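Local coordinates for cellulose binding protein (PDB 4JJO), which probably binds polysaccharides as the expansin portion of a longer, plasmid-encoded protein that probably hydrolyses cellulose, and is associated with loosening of plant cell walls, at residues L52-P57 / V61-A66; E82-R85 / N91-I94; P108-R113 / V179-L184; L125-A130 / D135-Q140; Q144-T149 / S160-G165. One frame throughout, in Å; residues are numbered along the deposited sequence.

Contact 1 (L52-P57 / V61-A66); sequences LDVTGP and VRVQVA
The carboxylate of Asp53 lies against the edge of the Arg62 guanidinium, not over either of its faces, and the two planes stand 30° apart. Arg62 grips side-on: NE reaches Asp53 OD1 at 2.9 Å on a nearly straight line, and NH2 reaches Asp53 OD2, also at 2.9 Å, each oxygen being met on its syn side, though somewhat out of the carboxylate plane. The bend at chi3 of Arg62 (-65°) turns its NE/NH2 edge to the carboxylate, and the two bonds limit rotation of both groups. This pair occupies a non-hydrogen-bonded site of an antiparallel hairpin. Hydrogen-bonded pairs flank it: Leu52 N to Val63 O and Val63 N to Leu52 O, both 2.9 Å, then Val54 N to Val61 O at 2.8 Å, with the return bond from Val61 N to Val54 O. On the apolar reverse face Val63 CG2 lies 3.9 Å from Val54 CG2, and Val65 CG2 the same distance from Leu52 CG. In the six-stranded sheet of the double-psi beta-barrel domain, strand 51-56 lies between strand 59-69 and strand 95-101, antiparallel to both. Val35 of strand 34-38 meets Leu52, Val63 and Val65, while helix 81-87 covers Val54 and Val61 through Leu87.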
# COMPACT_ATOMS: atom_id res chain seq x y z
N LEU A 52 7.05 -5.12 -5.53
CA LEU A 52 7.57 -5.64 -6.78
C LEU A 52 9.01 -6.07 -6.60
O LEU A 52 9.79 -5.36 -5.97
CB LEU A 52 7.53 -4.57 -7.87
CG LEU A 52 6.21 -3.82 -8.11
CD1 LEU A 52 6.41 -2.77 -9.20
CD2 LEU A 52 5.11 -4.79 -8.49
N ASP A 53 9.37 -7.23 -7.14
CA ASP A 53 10.77 -7.58 -7.29
C ASP A 53 11.20 -7.21 -8.69
O ASP A 53 10.76 -7.82 -9.67
CB ASP A 53 11.02 -9.07 -7.02
CG ASP A 53 11.23 -9.37 -5.55
OD1 ASP A 53 11.50 -8.42 -4.80
OD2 ASP A 53 11.14 -10.55 -5.16
N VAL A 54 12.05 -6.20 -8.79
CA VAL A 54 12.46 -5.64 -10.07
C VAL A 54 13.87 -6.09 -10.42
O VAL A 54 14.81 -5.87 -9.66
CB VAL A 54 12.44 -4.10 -10.03
CG1 VAL A 54 12.77 -3.53 -11.39
CG2 VAL A 54 11.08 -3.61 -9.56
N THR A 55 14.01 -6.71 -11.59
CA THR A 55 15.31 -7.15 -12.07
C THR A 55 15.83 -6.19 -13.13
O THR A 55 15.18 -5.95 -14.15
CB THR A 55 15.25 -8.57 -12.66
OG1 THR A 55 14.85 -9.50 -11.64
CG2 THR A 55 16.61 -8.98 -13.21
N GLY A 56 17.01 -5.64 -12.89
CA GLY A 56 17.66 -4.77 -13.84
C GLY A 56 19.08 -5.23 -14.11
O GLY A 56 19.47 -6.33 -13.71
N PRO A 57 19.88 -4.38 -14.77
CA PRO A 57 21.25 -4.70 -15.18
C PRO A 57 22.11 -5.30 -14.07
O PRO A 57 22.78 -6.31 -14.29
CB PRO A 57 21.81 -3.35 -15.62
CG PRO A 57 20.63 -2.55 -16.01
CD PRO A 57 19.49 -3.01 -15.16
N VAL A 61 16.07 -5.82 -6.96
CA VAL A 61 15.70 -5.10 -5.74
C VAL A 61 14.19 -5.18 -5.52
O VAL A 61 13.42 -5.25 -6.48
CB VAL A 61 16.13 -3.63 -5.80
CG1 VAL A 61 15.32 -2.88 -6.85
CG2 VAL A 61 15.99 -2.97 -4.44
N ARG A 62 13.79 -5.16 -4.26
CA ARG A 62 12.37 -5.17 -3.91
C ARG A 62 11.91 -3.76 -3.57
O ARG A 62 12.56 -3.06 -2.79
CB ARG A 62 12.14 -6.11 -2.72
CG ARG A 62 10.69 -6.17 -2.26
CD ARG A 62 10.47 -7.37 -1.34
NE ARG A 62 10.65 -8.63 -2.06
CZ ARG A 62 10.41 -9.83 -1.55
NH1 ARG A 62 9.96 -9.96 -0.31
NH2 ARG A 62 10.61 -10.91 -2.29
N VAL A 63 10.80 -3.35 -4.17
CA VAL A 63 10.27 -2.01 -3.94
C VAL A 63 8.80 -2.04 -3.53
O VAL A 63 8.03 -2.89 -3.99
CB VAL A 63 10.42 -1.12 -5.20
CG1 VAL A 63 11.89 -0.81 -5.46
CG2 VAL A 63 9.78 -1.77 -6.41
N GLN A 64 8.42 -1.11 -2.65
CA GLN A 64 7.04 -0.97 -2.23
C GLN A 64 6.30 -0.06 -3.21
O GLN A 64 6.77 1.03 -3.53
CB GLN A 64 6.97 -0.38 -0.82
CG GLN A 64 5.55 -0.11 -0.34
CD GLN A 64 5.48 0.43 1.09
OE1 GLN A 64 4.39 0.52 1.67
NE2 GLN A 64 6.62 0.80 1.66
N VAL A 65 5.14 -0.51 -3.68
CA VAL A 65 4.31 0.33 -4.53
C VAL A 65 3.71 1.43 -3.67
O VAL A 65 2.95 1.16 -2.75
CB VAL A 65 3.20 -0.48 -5.22
CG1 VAL A 65 2.23 0.46 -5.92
CG2 VAL A 65 3.78 -1.47 -6.21
N ALA A 66 4.05 2.67 -3.99
CA ALA A 66 3.73 3.79 -3.11
C ALA A 66 3.05 4.94 -3.84
O ALA A 66 2.60 5.89 -3.20
CB ALA A 66 4.99 4.29 -2.46

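Contact 2 (E82-R85 / N91-I94); sequences EAFR and NAGI
Phe84 points its ring from the helix toward the loop 91-94. With CG anti to the backbone N (chi1 -171°), the ring extends away from the helix and its CZ end reaches the loop. Ala92 CB, whose bond from CA is directed back toward the helix, comes to 4.4 Å from Phe84 CZ at the ring edge, near the ring plane. The backbone N of Ile94 is also at the edge, 4.1 Å from Phe84 CZ. Nearest of all is Gly93 O, 3.7 Å from Phe84 CZ and placed obliquely to the ring. The Ile94 side chain leaves its CA away from the helix, so this residue meets the ring through its backbone. Gly93 has phi 87° and psi -59°, and a weak bond joins Ile94 N to Ala92 O, which makes a gamma turn that bends the chain round the end of the phenyl group. Phe84 also packs edge-to-face with His9, and Arg85 makes a cation-pi contact with Phe90. Between the helix and the loop there is no hydrogen bond: the CZ end of a buried ring rests against a methyl and backbone atoms, so the cohesion is probably chiefly van der Waals.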
# COMPACT_ATOMS: atom_id res chain seq x y z
N GLU A 82 17.02 5.62 -5.24
CA GLU A 82 17.82 4.62 -4.54
C GLU A 82 17.66 3.23 -5.15
O GLU A 82 18.64 2.48 -5.26
CB GLU A 82 17.46 4.59 -3.05
CG GLU A 82 17.91 5.84 -2.29
CD GLU A 82 16.94 7.01 -2.43
OE1 GLU A 82 15.86 6.82 -3.03
OE2 GLU A 82 17.25 8.11 -1.93
N ALA A 83 16.44 2.87 -5.53
CA ALA A 83 16.19 1.60 -6.19
C ALA A 83 16.85 1.59 -7.56
O ALA A 83 17.44 0.60 -7.98
CB ALA A 83 14.70 1.34 -6.30
N PHE A 84 16.74 2.71 -8.27
CA PHE A 84 17.32 2.84 -9.60
C PHE A 84 18.84 2.69 -9.58
O PHE A 84 19.41 2.04 -10.45
CB PHE A 84 16.93 4.20 -10.20
CG PHE A 84 17.31 4.35 -11.65
CD1 PHE A 84 16.36 4.16 -12.64
CD2 PHE A 84 18.60 4.67 -12.01
CE1 PHE A 84 16.70 4.30 -13.97
CE2 PHE A 84 18.94 4.81 -13.34
CZ PHE A 84 17.99 4.62 -14.32
N ARG A 85 19.48 3.28 -8.57
CA ARG A 85 20.94 3.20 -8.46
C ARG A 85 21.40 1.77 -8.17
O ARG A 85 22.50 1.38 -8.55
CB ARG A 85 21.45 4.12 -7.35
CG ARG A 85 21.30 5.60 -7.65
CD ARG A 85 22.30 6.42 -6.87
NE ARG A 85 22.03 7.85 -6.98
CZ ARG A 85 21.30 8.56 -6.13
NH1 ARG A 85 20.74 7.99 -5.07
NH2 ARG A 85 21.12 9.86 -6.34
N ASN A 91 23.34 7.81 -13.87
CA ASN A 91 23.30 8.72 -15.01
C ASN A 91 22.84 8.04 -16.30
O ASN A 91 22.93 8.61 -17.38
CB ASN A 91 24.67 9.36 -15.25
CG ASN A 91 24.57 10.86 -15.50
OD1 ASN A 91 23.50 11.38 -15.79
ND2 ASN A 91 25.70 11.55 -15.40
N ALA A 92 22.33 6.81 -16.17
CA ALA A 92 21.82 6.08 -17.32
C ALA A 92 20.54 6.71 -17.85
O ALA A 92 20.28 6.70 -19.05
CB ALA A 92 21.57 4.63 -16.94
N GLY A 93 19.73 7.27 -16.94
CA GLY A 93 18.48 7.89 -17.32
C GLY A 93 17.35 6.87 -17.35
O GLY A 93 16.35 7.00 -16.64
N ILE A 94 17.52 5.85 -18.18
CA ILE A 94 16.51 4.81 -18.32
C ILE A 94 17.19 3.46 -18.47
O ILE A 94 18.23 3.35 -19.12
CB ILE A 94 15.62 5.08 -19.54
CG1 ILE A 94 14.51 4.03 -19.63
CG2 ILE A 94 16.44 5.07 -20.81
CD1 ILE A 94 13.45 4.37 -20.63

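Contact 3 (P108-R113 / V179-L184); sequences PTVAIR and VVLPGL
Ile112 holds CG1 anti to its carbonyl carbon (chi1 -62°) and bends again at chi2 (-58°), so that CG1 and CD1 both bear on Leu181. Leu181 answers with CG likewise opposite its own carbonyl carbon, sending CD1 forward into the contact. The two segments belong to the expansin C-terminal domain, an immunoglobulin-like beta sandwich, and they face each other across its interior: no hydrogen bond joins them, and even the CA atoms of Ile112 and Leu184 are 8.3 Å apart. Leu181 CD1, the shared methyl, lies 3.8 Å from Ile112 CG1 and 3.9 Å from Ile112 CD1, while Val110 CG1 reaches Leu181 CD1 at 4.1 Å, with the valine and leucine side chains crossing at about a right angle. Leu184 enters from beyond a corner in the chain. Gly183, at positive phi, and Leu184 form a G1 beta bulge against strand 167-173, and this brings Leu184 round to the same side of the chain as Leu181. All four touching residues are buried. Leu125 and Val127 of strand 124-128 also pack on Ile112, and Val169 of strand 167-173 does so on Leu184. Ile112 thus meets both leucines at once, and its second partner is reached through the same carbon: Ile112 CG1 is 3.9 Å from Leu184 CD1.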
# COMPACT_ATOMS: atom_id res chain seq x y z
N PRO A 108 6.00 -6.57 8.51
CA PRO A 108 5.42 -6.49 9.85
C PRO A 108 3.96 -6.95 9.90
O PRO A 108 3.38 -7.31 8.89
CB PRO A 108 5.52 -5.00 10.21
CG PRO A 108 5.73 -4.29 8.93
CD PRO A 108 6.26 -5.25 7.92
N THR A 109 3.40 -6.94 11.10
CA THR A 109 2.01 -7.30 11.30
C THR A 109 1.10 -6.22 10.73
O THR A 109 1.55 -5.11 10.45
CB THR A 109 1.68 -7.47 12.79
OG1 THR A 109 1.90 -6.23 13.48
CG2 THR A 109 2.55 -8.56 13.41
N VAL A 110 -0.17 -6.56 10.55
CA VAL A 110 -1.15 -5.63 10.03
C VAL A 110 -1.33 -4.46 10.98
O VAL A 110 -1.33 -4.63 12.20
CB VAL A 110 -2.51 -6.33 9.81
CG1 VAL A 110 -3.59 -5.32 9.45
CG2 VAL A 110 -2.38 -7.40 8.74
N ALA A 111 -1.48 -3.26 10.42
CA ALA A 111 -1.79 -2.08 11.21
C ALA A 111 -2.91 -1.30 10.54
O ALA A 111 -3.15 -1.44 9.34
CB ALA A 111 -0.56 -1.20 11.38
N ILE A 112 -3.60 -0.49 11.33
CA ILE A 112 -4.68 0.35 10.82
C ILE A 112 -4.42 1.79 11.23
O ILE A 112 -4.14 2.06 12.40
CB ILE A 112 -6.04 -0.08 11.40
CG1 ILE A 112 -6.38 -1.51 11.00
CG2 ILE A 112 -7.14 0.88 10.96
CD1 ILE A 112 -6.42 -1.75 9.52
N ARG A 113 -4.50 2.70 10.27
CA ARG A 113 -4.46 4.12 10.59
C ARG A 113 -5.79 4.77 10.22
O ARG A 113 -6.20 4.77 9.06
CB ARG A 113 -3.32 4.84 9.86
CG ARG A 113 -3.31 6.34 10.13
CD ARG A 113 -2.04 7.03 9.66
NE ARG A 113 -1.85 6.94 8.22
CZ ARG A 113 -1.17 7.82 7.49
NH1 ARG A 113 -0.60 8.88 8.06
NH2 ARG A 113 -1.05 7.65 6.18
N VAL A 179 -8.64 -11.24 8.21
CA VAL A 179 -8.25 -10.96 9.58
C VAL A 179 -9.32 -10.09 10.23
O VAL A 179 -9.84 -9.16 9.61
CB VAL A 179 -6.89 -10.25 9.69
CG1 VAL A 179 -5.77 -11.16 9.21
CG2 VAL A 179 -6.89 -8.94 8.91
N VAL A 180 -9.64 -10.40 11.48
CA VAL A 180 -10.58 -9.60 12.25
C VAL A 180 -9.82 -8.88 13.35
O VAL A 180 -9.13 -9.51 14.15
CB VAL A 180 -11.70 -10.46 12.85
CG1 VAL A 180 -12.58 -9.63 13.78
CG2 VAL A 180 -12.53 -11.09 11.74
N LEU A 181 -9.96 -7.56 13.38
CA LEU A 181 -9.16 -6.71 14.25
C LEU A 181 -10.03 -5.98 15.26
O LEU A 181 -10.56 -4.91 14.97
CB LEU A 181 -8.39 -5.70 13.40
CG LEU A 181 -7.70 -6.28 12.16
CD1 LEU A 181 -7.22 -5.16 11.25
CD2 LEU A 181 -6.54 -7.18 12.56
N PRO A 182 -10.16 -6.55 16.47
CA PRO A 182 -10.99 -5.96 17.52
C PRO A 182 -10.28 -4.87 18.33
O PRO A 182 -9.05 -4.77 18.32
CB PRO A 182 -11.27 -7.15 18.44
CG PRO A 182 -10.07 -8.00 18.30
CD PRO A 182 -9.63 -7.87 16.87
N GLY A 183 -11.07 -4.06 19.01
CA GLY A 183 -10.54 -3.14 20.01
C GLY A 183 -9.87 -1.90 19.45
O GLY A 183 -9.20 -1.17 20.18
N LEU A 184 -10.05 -1.66 18.15
CA LEU A 184 -9.46 -0.49 17.52
C LEU A 184 -10.15 0.77 18.02
O LEU A 184 -11.36 0.77 18.29
CB LEU A 184 -9.58 -0.58 16.00
CG LEU A 184 -8.77 -1.71 15.36
CD1 LEU A 184 -9.05 -1.76 13.87
CD2 LEU A 184 -7.28 -1.53 15.63

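Contact 4 (L125-A130 / D135-Q140); sequences LQVLNA and DRVEIQ
Leu125 and Val137 have their CA atoms 8.7 Å apart, a separation too wide for backbone pairing, so strands 124-128 and 134-141 meet through side chains across the core of the sandwich. Two methyl pairs carry the contact. Leu125 CD1 touches Ile139 CD1 at 4.0 Å, the ends of two extended side chains that approach at a slant. Val127 CG2 and Val137 CG2 lie 4.1 Å apart, and the two valines lie alongside each other, pointing opposite ways. Both valines use the same rotamer, chi1 -177° in Val127 and 174° in Val137, which sets CG2 anti to the carbonyl carbon and presents that methyl to the other strand. The alternation of the strands does the rest: Gln126 and Glu138 leave their backbones away from the contact, keeping the interface apolar. Away from the contact, Arg136 NH1 bonds Asp135 OD2 at 3.2 Å. The oxygen lies close to the guanidinium plane but is approached from above its own carboxylate. The same two residues both face Thr172 in a classic beta bulge. Around the apolar pairs, Leu148 of strand 144-150 packs on Leu125 and Val137, Val114 of strand 111-114 packs on Leu125, and Val169 of strand 167-173 adds to Leu125. On the reverse side of strand 124-128, Gln126 bonds Arg113 of the adjacent strand and the carbonyl of Ser24, which links this domain to the N-terminal one.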
# COMPACT_ATOMS: atom_id res chain seq x y z
N LEU A 125 -10.14 4.54 6.78
CA LEU A 125 -9.16 3.62 7.34
C LEU A 125 -8.13 3.25 6.29
O LEU A 125 -8.46 3.03 5.12
CB LEU A 125 -9.82 2.33 7.84
CG LEU A 125 -10.85 2.41 8.96
CD1 LEU A 125 -11.23 1.00 9.37
CD2 LEU A 125 -10.33 3.19 10.14
N GLN A 126 -6.87 3.20 6.71
CA GLN A 126 -5.80 2.72 5.86
C GLN A 126 -5.24 1.43 6.45
O GLN A 126 -4.93 1.37 7.64
CB GLN A 126 -4.71 3.78 5.76
CG GLN A 126 -3.47 3.32 5.02
CD GLN A 126 -2.47 4.43 4.86
OE1 GLN A 126 -2.03 5.03 5.85
NE2 GLN A 126 -2.10 4.74 3.62
N VAL A 127 -5.13 0.41 5.61
CA VAL A 127 -4.60 -0.87 6.05
C VAL A 127 -3.14 -0.99 5.63
O VAL A 127 -2.81 -0.90 4.45
CB VAL A 127 -5.39 -2.05 5.47
CG1 VAL A 127 -4.84 -3.36 6.01
CG2 VAL A 127 -6.86 -1.91 5.81
N LEU A 128 -2.28 -1.20 6.62
CA LEU A 128 -0.85 -1.28 6.38
C LEU A 128 -0.35 -2.71 6.54
O LEU A 128 -0.79 -3.43 7.44
CB LEU A 128 -0.12 -0.36 7.36
CG LEU A 128 -0.57 1.10 7.28
CD1 LEU A 128 -0.23 1.85 8.56
CD2 LEU A 128 0.05 1.78 6.08
N ASN A 129 0.54 -3.12 5.65
CA ASN A 129 1.25 -4.39 5.79
C ASN A 129 0.41 -5.64 5.53
O ASN A 129 0.71 -6.72 6.03
CB ASN A 129 1.89 -4.47 7.17
CG ASN A 129 2.70 -3.23 7.51
OD1 ASN A 129 3.43 -2.71 6.66
ND2 ASN A 129 2.57 -2.75 8.73
N ALA A 130 -0.65 -5.49 4.73
CA ALA A 130 -1.40 -6.66 4.27
C ALA A 130 -0.52 -7.52 3.36
O ALA A 130 -0.69 -8.73 3.29
CB ALA A 130 -2.65 -6.23 3.54
N ASP A 135 -9.09 -6.96 -0.91
CA ASP A 135 -10.32 -7.06 -1.69
C ASP A 135 -11.43 -6.23 -1.07
O ASP A 135 -12.19 -5.56 -1.78
CB ASP A 135 -10.77 -8.52 -1.81
CG ASP A 135 -12.03 -8.67 -2.64
OD1 ASP A 135 -11.93 -8.76 -3.88
OD2 ASP A 135 -13.13 -8.70 -2.04
N ARG A 136 -11.55 -6.29 0.25
CA ARG A 136 -12.57 -5.50 0.94
C ARG A 136 -12.23 -5.25 2.40
O ARG A 136 -11.46 -5.97 3.01
CB ARG A 136 -13.94 -6.18 0.83
CG ARG A 136 -13.94 -7.68 1.07
CD ARG A 136 -15.31 -8.26 0.76
NE ARG A 136 -15.57 -9.51 1.45
CZ ARG A 136 -15.16 -10.71 1.04
NH1 ARG A 136 -14.44 -10.83 -0.06
NH2 ARG A 136 -15.46 -11.79 1.75
N VAL A 137 -12.82 -4.19 2.93
CA VAL A 137 -12.63 -3.78 4.32
C VAL A 137 -14.00 -3.48 4.91
O VAL A 137 -14.77 -2.73 4.31
CB VAL A 137 -11.74 -2.53 4.42
CG1 VAL A 137 -11.66 -2.03 5.85
CG2 VAL A 137 -10.35 -2.82 3.87
N GLU A 138 -14.29 -4.06 6.06
CA GLU A 138 -15.60 -3.91 6.69
C GLU A 138 -15.48 -3.51 8.16
O GLU A 138 -14.54 -3.92 8.85
CB GLU A 138 -16.39 -5.21 6.59
CG GLU A 138 -16.76 -5.63 5.18
CD GLU A 138 -17.18 -7.09 5.11
OE1 GLU A 138 -16.32 -7.96 5.33
OE2 GLU A 138 -18.37 -7.35 4.83
N ILE A 139 -16.43 -2.70 8.62
CA ILE A 139 -16.51 -2.34 10.03
C ILE A 139 -17.75 -2.97 10.65
O ILE A 139 -18.82 -2.98 10.04
CB ILE A 139 -16.56 -0.82 10.24
CG1 ILE A 139 -15.25 -0.18 9.77
CG2 ILE A 139 -16.82 -0.49 11.70
CD1 ILE A 139 -15.21 1.33 9.92
N GLN A 140 -17.61 -3.50 11.86
CA GLN A 140 -18.71 -4.20 12.51
C GLN A 140 -19.82 -3.23 12.91
O GLN A 140 -19.56 -2.16 13.45
CB GLN A 140 -18.21 -4.95 13.75
CG GLN A 140 -19.21 -5.95 14.30
CD GLN A 140 -18.54 -7.08 15.05
OE1 GLN A 140 -17.57 -6.88 15.78
NE2 GLN A 140 -19.06 -8.29 14.87

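Contact 5 (Q144-T149 / S160-G165); sequences QWLPLT and SPIQDG
Leu146 spreads its two methyls against the loop 160-165, on the surface of the immunoglobulin-like C-terminal domain, where strand 144-150 meets the chain running from strand 156-157 to strand 167-173. Leu146 CD2 lies 3.5 Å from Ser160 O, 3.8 Å from Pro161 O and 3.9 Å from Ile162 CG2, so one methyl rests on two backbone carbonyls and a branched side chain. Leu146 CD1 lies 3.6 Å from Ser160 OG. The torsions account for this division: CG is anti to the backbone N (chi1 -177°), and chi2 of 72° puts CD1 by the Ser160 hydroxyl and CD2 against the two carbonyls. No hydrogen bond crosses between the segments, so the contact is of van der Waals type. The next shell holds both partners in place. Leu146 is fixed by backbone bonding to Ile139 of strand 134-141, and its neighbour Trp145 makes a cation-pi contact with Lys170. On the loop side, Ile162 shares a backbone hydrogen bond with Arg120 and packs its side chain on Met186. A further tie lies at the hairpin between strands 134-141 and 144-150, where Gln163 OE1 accepts a hydrogen bond from Gly142 N.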
# COMPACT_ATOMS: atom_id res chain seq x y z
N GLN A 144 -23.73 -7.26 12.17
CA GLN A 144 -23.60 -7.14 10.72
C GLN A 144 -22.25 -6.52 10.38
O GLN A 144 -21.44 -6.26 11.27
CB GLN A 144 -24.71 -6.27 10.15
CG GLN A 144 -25.88 -7.06 9.59
CD GLN A 144 -26.55 -7.92 10.64
OE1 GLN A 144 -27.28 -7.42 11.49
NE2 GLN A 144 -26.30 -9.22 10.58
N TRP A 145 -22.02 -6.28 9.10
CA TRP A 145 -20.79 -5.65 8.64
C TRP A 145 -21.09 -4.54 7.63
O TRP A 145 -21.83 -4.75 6.67
CB TRP A 145 -19.87 -6.69 8.01
CG TRP A 145 -19.38 -7.70 8.98
CD1 TRP A 145 -19.93 -8.93 9.22
CD2 TRP A 145 -18.26 -7.58 9.86
NE1 TRP A 145 -19.20 -9.58 10.20
CE2 TRP A 145 -18.18 -8.77 10.60
CE3 TRP A 145 -17.31 -6.57 10.08
CZ2 TRP A 145 -17.19 -8.98 11.56
CZ3 TRP A 145 -16.33 -6.79 11.03
CH2 TRP A 145 -16.27 -7.98 11.75
N LEU A 146 -20.51 -3.37 7.87
CA LEU A 146 -20.65 -2.25 6.96
C LEU A 146 -19.43 -2.21 6.04
O LEU A 146 -18.30 -2.07 6.51
CB LEU A 146 -20.77 -0.94 7.73
CG LEU A 146 -20.98 0.32 6.88
CD1 LEU A 146 -22.39 0.34 6.30
CD2 LEU A 146 -20.70 1.57 7.69
N PRO A 147 -19.65 -2.33 4.72
CA PRO A 147 -18.53 -2.34 3.77
C PRO A 147 -18.00 -0.94 3.47
O PRO A 147 -18.78 -0.01 3.27
CB PRO A 147 -19.16 -2.94 2.51
CG PRO A 147 -20.59 -2.55 2.59
CD PRO A 147 -20.94 -2.54 4.05
N LEU A 148 -16.68 -0.81 3.45
CA LEU A 148 -16.05 0.47 3.15
C LEU A 148 -15.76 0.60 1.66
O LEU A 148 -15.68 -0.40 0.93
CB LEU A 148 -14.77 0.66 3.96
CG LEU A 148 -14.89 0.52 5.48
CD1 LEU A 148 -13.60 0.94 6.16
CD2 LEU A 148 -16.06 1.35 5.99
N THR A 149 -15.59 1.84 1.22
CA THR A 149 -15.34 2.15 -0.18
C THR A 149 -13.86 2.44 -0.39
O THR A 149 -13.28 3.25 0.32
CB THR A 149 -16.16 3.38 -0.61
OG1 THR A 149 -17.56 3.07 -0.51
CG2 THR A 149 -15.84 3.78 -2.04
N SER A 160 -21.66 5.42 5.18
CA SER A 160 -22.66 5.86 6.14
C SER A 160 -22.08 5.72 7.54
O SER A 160 -21.05 5.08 7.72
CB SER A 160 -23.94 5.04 5.99
OG SER A 160 -23.70 3.65 6.19
N PRO A 161 -22.73 6.34 8.54
CA PRO A 161 -22.15 6.40 9.89
C PRO A 161 -21.82 5.03 10.49
O PRO A 161 -22.39 4.01 10.10
CB PRO A 161 -23.24 7.09 10.71
CG PRO A 161 -23.97 7.91 9.73
CD PRO A 161 -23.99 7.10 8.47
N ILE A 162 -20.90 5.05 11.44
CA ILE A 162 -20.51 3.85 12.18
C ILE A 162 -20.87 4.00 13.65
O ILE A 162 -21.14 5.11 14.12
CB ILE A 162 -19.01 3.56 12.05
CG1 ILE A 162 -18.18 4.78 12.47
CG2 ILE A 162 -18.67 3.16 10.63
CD1 ILE A 162 -16.71 4.50 12.63
N GLN A 163 -20.87 2.89 14.36
CA GLN A 163 -21.27 2.88 15.76
C GLN A 163 -20.17 3.42 16.67
O GLN A 163 -18.99 3.38 16.33
CB GLN A 163 -21.67 1.47 16.19
CG GLN A 163 -20.54 0.45 16.17
CD GLN A 163 -21.02 -0.95 16.48
OE1 GLN A 163 -22.05 -1.39 15.96
NE2 GLN A 163 -20.29 -1.65 17.33
N ASP A 164 -20.59 3.93 17.82
CA ASP A 164 -19.67 4.47 18.82
C ASP A 164 -18.95 3.32 19.52
O ASP A 164 -19.34 2.16 19.39
CB ASP A 164 -20.45 5.31 19.83
CG ASP A 164 -19.55 6.00 20.84
OD1 ASP A 164 -18.34 6.17 20.55
OD2 ASP A 164 -20.05 6.37 21.92
N GLY A 165 -17.89 3.65 20.24
CA GLY A 165 -17.12 2.64 20.95
C GLY A 165 -16.03 2.04 20.09
O GLY A 165 -15.75 2.53 19.00

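How the contacts relate
The five contacts divide between the two domains of the expansin. Contacts 1 and 2, centres 12 Å apart, lie in the N-terminal double-psi barrel and touch where Val63 packs on Ala83. Contacts 3, 4 and 5 lie in the C-terminal sandwich, beyond the chain's centre; contacts 1 and 3 are 26 Å apart between centres, contacts 2 and 5 are 45 Å apart. Contacts 3 and 4, centres 8 Å apart, are joined through neighbouring strands 111-114 and 124-128; contacts 4 and 5, centres 12 Å apart, through strands 134-141 and 144-150. Along the chain contact 1 precedes contact 2, and contact 3 then opens around 4 and 5, so its side-chain contact across the core joins an early and a late strand of the sandwich.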